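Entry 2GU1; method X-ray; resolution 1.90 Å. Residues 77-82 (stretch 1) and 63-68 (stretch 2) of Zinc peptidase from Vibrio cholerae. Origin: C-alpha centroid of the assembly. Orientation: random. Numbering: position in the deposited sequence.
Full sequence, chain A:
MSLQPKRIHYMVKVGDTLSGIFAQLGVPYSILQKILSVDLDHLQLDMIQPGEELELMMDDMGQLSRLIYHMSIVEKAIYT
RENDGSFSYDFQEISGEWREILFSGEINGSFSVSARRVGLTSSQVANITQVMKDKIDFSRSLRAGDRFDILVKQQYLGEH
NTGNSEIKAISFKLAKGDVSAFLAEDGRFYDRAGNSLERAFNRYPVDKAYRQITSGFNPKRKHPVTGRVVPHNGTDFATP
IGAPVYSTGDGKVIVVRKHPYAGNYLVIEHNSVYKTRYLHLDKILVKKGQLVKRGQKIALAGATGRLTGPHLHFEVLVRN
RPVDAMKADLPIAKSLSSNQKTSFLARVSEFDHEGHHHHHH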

# COMPACT_ATOMS: atom_id res chain seq x y z
N ALA A 77 9.54 -11.07 1.80
CA ALA A 77 9.08 -11.65 0.54
C ALA A 77 10.24 -12.54 0.07
O ALA A 77 11.37 -12.07 -0.02
CB ALA A 77 8.81 -10.56 -0.48
N ILE A 78 9.95 -13.80 -0.21
CA ILE A 78 10.98 -14.75 -0.63
C ILE A 78 10.81 -15.16 -2.09
O ILE A 78 9.78 -15.71 -2.48
CB ILE A 78 10.92 -15.99 0.26
CG1 ILE A 78 11.01 -15.56 1.73
CG2 ILE A 78 12.05 -16.95 -0.11
CD1 ILE A 78 10.64 -16.64 2.72
N TYR A 79 11.84 -14.89 -2.90
CA TYR A 79 11.82 -15.22 -4.32
C TYR A 79 12.79 -16.38 -4.56
O TYR A 79 14.01 -16.21 -4.47
CB TYR A 79 12.24 -13.99 -5.15
CG TYR A 79 11.31 -12.79 -4.96
CD1 TYR A 79 10.29 -12.53 -5.87
CD2 TYR A 79 11.44 -11.94 -3.85
CE1 TYR A 79 9.40 -11.45 -5.68
CE2 TYR A 79 10.55 -10.87 -3.65
CZ TYR A 79 9.54 -10.63 -4.57
OH TYR A 79 8.68 -9.56 -4.38
N THR A 80 12.24 -17.55 -4.87
CA THR A 80 13.05 -18.75 -5.07
C THR A 80 13.12 -19.23 -6.52
O THR A 80 12.11 -19.32 -7.20
CB THR A 80 12.52 -19.90 -4.20
OG1 THR A 80 12.53 -19.49 -2.83
CG2 THR A 80 13.40 -21.13 -4.36
N ARG A 81 14.34 -19.55 -6.97
CA ARG A 81 14.54 -20.04 -8.32
C ARG A 81 14.09 -21.49 -8.43
O ARG A 81 14.40 -22.32 -7.57
CB ARG A 81 16.01 -19.91 -8.75
CG ARG A 81 16.27 -20.48 -10.14
CD ARG A 81 17.57 -19.97 -10.75
NE ARG A 81 18.75 -20.31 -9.97
CZ ARG A 81 19.17 -21.55 -9.72
NH1 ARG A 81 18.49 -22.59 -10.20
NH2 ARG A 81 20.26 -21.74 -9.00
N GLU A 82 13.35 -21.80 -9.49
CA GLU A 82 12.83 -23.14 -9.73
C GLU A 82 13.70 -23.87 -10.77
O GLU A 82 14.47 -23.24 -11.50
CB GLU A 82 11.38 -23.06 -10.24
CG GLU A 82 10.38 -22.49 -9.25
CD GLU A 82 10.17 -23.37 -8.02
OE1 GLU A 82 10.58 -24.55 -8.06
OE2 GLU A 82 9.58 -22.89 -7.03
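Stretch 2 (63-68) QLSRLI

Residues 64-68 run alongside residues 77-81 as neighboring strands of an antiparallel sheet. Strand 64-68 and strand 77-81 have N-to-C directions 171° apart, and their axes approach to 4.7 Å, the ordinary spacing of hydrogen-bonded strands. In this register Ile68 faces Ile78, Leu67 faces Tyr79, Arg66 faces Thr80, and Ser65 lies nearest Arg81, so that stretch 2 is read forward while stretch 1 is read backward.

Gln63 precedes the strand in an extended conformation (phi/psi -101/144). Its CA-to-CB bond points toward stretch 1, but the end of the side chain leads away, and its NE2 is hydrogen-bonded to a residue flanking one of the stretches; a long polar side chain is well placed at such a partly exposed margin.

Leu64 opens the strand. It is buried, its CA-to-CB bond points sideways, and Leu64 CB stays 6.0 Å from Arg81 NE, so the backbone makes the contact here: Arg81 NE donates to Leu64 O at 3.0 Å. The long arginine side chain, extended through chi1 and chi2 (both t) and turned at chi3 (p), allows its guanidinium to meet this carbonyl at the edge, where its N-H bonds point.

At Ser65 the backbone departs from the usual extended form, with phi/psi of -111/-24. Even so, its carbonyl accepts the main-chain bond from Arg81 N to Ser65 O, 3.0 Å long and nearly straight at 164°. The serine side chain is short, and Arg81 NH2 comes to 3.7 Å from Ser65 CB.

Arg66 returns to a fully extended backbone (-162/138) and pairs with Thr80 in a non-hydrogen-bonded site, Arg66 CA to Thr80 CA 4.6 Å. With no main-chain bonds between the two residues, their side chains supply the link: Arg66 NE and Arg66 NH2 both donate to Thr80 OG1, at 3.1 and 3.2 Å. The threonine hydroxyl thus sits at the edge of the guanidinium, while Ile78 CG2 lies over one of its faces, 3.7 Å from Arg66 NE. Arginine suits this partly exposed place because its flat group offers donors in its plane and a face that can rest on a methyl. Arg66 CA also makes a CA-H...O contact of 3.2 Å with Tyr79 O.

Leu67 forms the hydrogen-bonded pair with Tyr79. Leu67 N donates to Tyr79 O at 2.9 Å, and Tyr79 N donates to Leu67 O at 2.7 Å, with angles of 167° and 174°. Both side chains turn to the sheet face opposite that of Arg66 and Thr80, and Leu67 CD2 packs 3.9 Å from Tyr79 CD2, a buried apolar contact suited to a branched aliphatic chain beside an aromatic ring.

Ile68 brings the alternation back to the Arg66 face. Across from it is Ile78, another beta-branched residue well suited to an extended strand; Ile68 CG2 lies 4.4 Å from Ile78 CG1, a looser apolar contact. Ile68 CA also approaches Ala77 O at 3.5 Å in a second CA-H...O contact.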

# COMPACT_ATOMS: atom_id res chain seq x y z
N GLN A 63 25.41 -17.90 -9.32
CA GLN A 63 24.17 -17.35 -9.86
C GLN A 63 23.09 -17.30 -8.78
O GLN A 63 23.01 -18.18 -7.92
CB GLN A 63 23.68 -18.20 -11.03
CG GLN A 63 24.71 -18.39 -12.15
CD GLN A 63 25.29 -17.07 -12.64
OE1 GLN A 63 24.55 -16.18 -13.08
NE2 GLN A 63 26.61 -16.93 -12.56
N LEU A 64 22.27 -16.26 -8.84
CA LEU A 64 21.19 -16.06 -7.87
C LEU A 64 20.25 -17.26 -7.80
O LEU A 64 19.67 -17.66 -8.80
CB LEU A 64 20.38 -14.81 -8.24
CG LEU A 64 19.32 -14.35 -7.24
CD1 LEU A 64 20.02 -13.78 -6.01
CD2 LEU A 64 18.42 -13.31 -7.87
N SER A 65 20.10 -17.82 -6.61
CA SER A 65 19.22 -18.96 -6.41
C SER A 65 18.01 -18.55 -5.57
O SER A 65 16.95 -19.18 -5.63
CB SER A 65 19.96 -20.11 -5.72
OG SER A 65 20.33 -19.75 -4.40
N ARG A 66 18.18 -17.50 -4.77
CA ARG A 66 17.10 -17.00 -3.94
C ARG A 66 17.34 -15.58 -3.45
O ARG A 66 18.45 -15.23 -3.05
CB ARG A 66 16.89 -17.90 -2.72
CG ARG A 66 16.06 -17.24 -1.64
CD ARG A 66 15.84 -18.16 -0.46
NE ARG A 66 14.90 -19.22 -0.78
CZ ARG A 66 14.52 -20.16 0.07
NH1 ARG A 66 15.02 -20.18 1.30
NH2 ARG A 66 13.64 -21.08 -0.30
N LEU A 67 16.27 -14.78 -3.48
CA LEU A 67 16.29 -13.39 -3.03
C LEU A 67 15.29 -13.24 -1.89
O LEU A 67 14.14 -13.68 -2.01
CB LEU A 67 15.89 -12.45 -4.16
CG LEU A 67 15.49 -11.02 -3.75
CD1 LEU A 67 16.73 -10.26 -3.33
CD2 LEU A 67 14.79 -10.31 -4.91
N ILE A 68 15.72 -12.63 -0.79
CA ILE A 68 14.83 -12.40 0.34
C ILE A 68 14.76 -10.89 0.55
O ILE A 68 15.79 -10.22 0.77
CB ILE A 68 15.34 -13.06 1.66
CG1 ILE A 68 15.50 -14.57 1.48
CG2 ILE A 68 14.33 -12.82 2.78
CD1 ILE A 68 16.73 -14.95 0.69